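Local coordinates for NAD-dependent aldehyde dehydrogenase (Sinorhizobium meliloti, PDB 3U4J) that oxidises aldehydes with NAD as the electron acceptor, as a tetrameric member of the aldehyde dehydrogenase family, at the interface of chains A and B. Sequence-based numbering; all coordinates share one arbitrary frame. Chains: chain A/B, NAD-dependent aldehyde dehydrogenase.

The interface of chains A and B. Residues chain A 250, 254, 269, 271, 472-473, 475-476; chain B 263-266, 490.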
loop_
_atom_site.group_PDB
_atom_site.type_symbol
_atom_site.label_atom_id
_atom_site.label_comp_id
_atom_site.label_asym_id
_atom_site.label_seq_id
_atom_site.Cartn_x
_atom_site.Cartn_y
_atom_site.Cartn_z
ATOM N N VAL A 250 10.115 -30.510 -7.057
ATOM C CA VAL A 250 10.543 -29.838 -8.284
ATOM C C VAL A 250 10.242 -30.678 -9.532
ATOM O O VAL A 250 9.747 -30.149 -10.517
ATOM C CB VAL A 250 12.059 -29.443 -8.216
ATOM C CG1 VAL A 250 12.527 -28.813 -9.519
ATOM C CG2 VAL A 250 12.305 -28.471 -7.054
ATOM N N THR A 254 7.758 -28.962 -12.289
ATOM C CA THR A 254 8.281 -28.556 -13.580
ATOM C C THR A 254 7.412 -29.191 -14.682
ATOM O O THR A 254 6.991 -28.504 -15.614
ATOM C CB THR A 254 9.752 -28.974 -13.768
ATOM O OG1 THR A 254 9.819 -30.390 -13.716
ATOM C CG2 THR A 254 10.658 -28.419 -12.664
ATOM N N LEU A 269 3.882 -22.207 -7.875
ATOM C CA LEU A 269 4.625 -23.405 -7.486
ATOM C C LEU A 269 5.338 -23.198 -6.151
ATOM O O LEU A 269 5.949 -22.140 -5.900
ATOM C CB LEU A 269 5.657 -23.776 -8.567
ATOM C CG LEU A 269 5.152 -24.080 -9.996
ATOM C CD1 LEU A 269 6.300 -24.150 -11.019
ATOM C CD2 LEU A 269 4.392 -25.391 -10.027
ATOM N N LEU A 271 7.934 -25.498 -4.045
ATOM C CA LEU A 271 8.680 -26.711 -4.348
ATOM C C LEU A 271 9.673 -27.030 -3.230
ATOM O O LEU A 271 9.591 -26.442 -2.153
ATOM C CB LEU A 271 9.336 -26.600 -5.744
ATOM C CG LEU A 271 8.377 -26.164 -6.887
ATOM C CD1 LEU A 271 9.087 -25.891 -8.235
ATOM C CD2 LEU A 271 7.210 -27.185 -7.065
ATOM N N LYS A 472 14.705 -19.044 -7.217
ATOM C CA LYS A 472 15.383 -20.063 -8.024
ATOM C C LYS A 472 14.439 -21.234 -8.298
ATOM O O LYS A 472 13.284 -21.004 -8.607
ATOM C CB LYS A 472 16.687 -20.507 -7.322
ATOM C CG LYS A 472 17.690 -19.332 -7.217
ATOM C CD LYS A 472 19.106 -19.861 -7.083
ATOM C CE LYS A 472 19.666 -19.535 -5.764
ATOM N NZ LYS A 472 20.989 -20.185 -5.559
ATOM N N LYS A 473 14.887 -22.478 -8.135
ATOM C CA LYS A 473 14.011 -23.605 -8.467
ATOM C C LYS A 473 13.027 -24.016 -7.359
ATOM O O LYS A 473 12.322 -25.037 -7.513
ATOM C CB LYS A 473 14.846 -24.809 -8.949
ATOM C CG LYS A 473 15.526 -24.552 -10.287
ATOM C CD LYS A 473 16.179 -25.820 -10.838
ATOM C CE LYS A 473 16.815 -25.550 -12.201
ATOM N NZ LYS A 473 17.429 -26.805 -12.709
ATOM N N GLY A 475 10.373 -22.234 -6.279
ATOM C CA GLY A 475 8.971 -21.909 -6.510
ATOM C C GLY A 475 8.750 -20.744 -7.423
ATOM O O GLY A 475 9.719 -20.135 -7.896
ATOM N N LEU A 476 7.474 -20.469 -7.680
ATOM C CA LEU A 476 7.017 -19.313 -8.444
ATOM C C LEU A 476 5.810 -18.738 -7.743
ATOM O O LEU A 476 4.857 -19.464 -7.457
ATOM C CB LEU A 476 6.589 -19.728 -9.866
ATOM C CG LEU A 476 7.709 -20.251 -10.786
ATOM C CD1 LEU A 476 7.110 -20.716 -12.099
ATOM C CD2 LEU A 476 8.743 -19.133 -11.044
ATOM N N THR B 263 12.919 -25.427 -16.181
ATOM C CA THR B 263 13.875 -25.092 -15.147
ATOM C C THR B 263 13.303 -24.094 -14.151
ATOM O O THR B 263 14.046 -23.375 -13.474
ATOM C CB THR B 263 15.243 -24.597 -15.739
ATOM O OG1 THR B 263 15.052 -23.411 -16.523
ATOM C CG2 THR B 263 15.877 -25.684 -16.597
ATOM N N VAL B 264 11.975 -24.070 -14.049
ATOM C CA VAL B 264 11.266 -23.227 -13.075
ATOM C C VAL B 264 11.628 -21.761 -13.287
ATOM O O VAL B 264 11.814 -21.023 -12.336
ATOM C CB VAL B 264 11.577 -23.634 -11.584
ATOM C CG1 VAL B 264 10.490 -23.076 -10.629
ATOM C CG2 VAL B 264 11.671 -25.130 -11.404
ATOM N N LYS B 265 11.742 -21.339 -14.538
ATOM C CA LYS B 265 12.191 -19.994 -14.837
ATOM C C LYS B 265 10.962 -19.093 -14.811
ATOM O O LYS B 265 9.962 -19.407 -15.460
ATOM C CB LYS B 265 12.888 -19.972 -16.215
ATOM C CG LYS B 265 14.008 -18.952 -16.321
ATOM C CD LYS B 265 14.719 -18.942 -17.677
ATOM C CE LYS B 265 15.819 -19.962 -17.776
ATOM N NZ LYS B 265 16.686 -20.088 -16.554
ATOM N N ARG B 266 11.018 -17.997 -14.056
ATOM C CA ARG B 266 9.926 -17.023 -14.036
ATOM C C ARG B 266 9.696 -16.533 -15.453
ATOM O O ARG B 266 10.636 -16.365 -16.221
ATOM C CB ARG B 266 10.223 -15.851 -13.083
ATOM C CG ARG B 266 8.979 -15.031 -12.779
ATOM C CD ARG B 266 9.233 -13.699 -12.066
ATOM N NE ARG B 266 9.539 -13.859 -10.651
ATOM C CZ ARG B 266 9.616 -12.850 -9.785
ATOM N NH1 ARG B 266 9.396 -11.600 -10.190
ATOM N NH2 ARG B 266 9.903 -13.090 -8.512
ATOM N N GLN B 490 11.875 -9.975 -6.292
ATOM C CA GLN B 490 11.614 -11.111 -5.434
ATOM C C GLN B 490 11.329 -10.491 -4.081
ATOM O O GLN B 490 11.932 -9.457 -3.728
ATOM C CB GLN B 490 12.859 -11.999 -5.301
ATOM C CG GLN B 490 13.198 -12.914 -6.492
ATOM C CD GLN B 490 12.398 -14.234 -6.547
ATOM O OE1 GLN B 490 12.750 -15.131 -7.309
ATOM N NE2 GLN B 490 11.324 -14.340 -5.778
#
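B:Val264 is the plug of this patch, a knob-in-pocket contact within the two-fold interface of two subunits of the tetramer. It sits on the loop leading into strand 266-270, with its backbone in the left-handed helical region (phi 58°, psi 40°) and its side chain directed into an apolar socket of chain A. A:Thr254 from helix 250-261, A:Leu271, A:Lys473 and A:Leu476 form the socket, with A:Val250 and A:Leu269 at its margin.

The two methyls of the valine part company. CG1 of B:Val264, anti to the backbone N (chi1 -161°), meets A:Leu271 tip to tip, 4.0 Å from its CD1, and also rests against CG of A:Leu476, whose side chain crosses obliquely. CG2, lying beside its own backbone N, points to the helix, where A:Thr254 comes in at about a right angle. CG2 of A:Thr254 lies 3.7 Å from CG2 of B:Val264. The threonine hydroxyl OG1 turns back toward the carbonyl O of A:Val250, at most a weak hydrogen bond, while the methyl faces the partner.

A:Lys473 runs along one flank. Its CA faces CB of B:Val264 at 4.0 Å, and its side chain crosses the valine obliquely. Extended beyond CG, the chain goes on to cross B:Thr263, where CG of A:Lys473 lies 3.7 Å from O of B:Thr263; CE packs against CB of the same threonine. No polar group bonds across this patch, so the fit rests on shape and apolar packing.

On the other flank, A:Leu476 reaches along the B backbone: its CD2 lies 3.8 Å from the carbonyl O of B:Val264 and 3.8 Å from CA of B:Arg266.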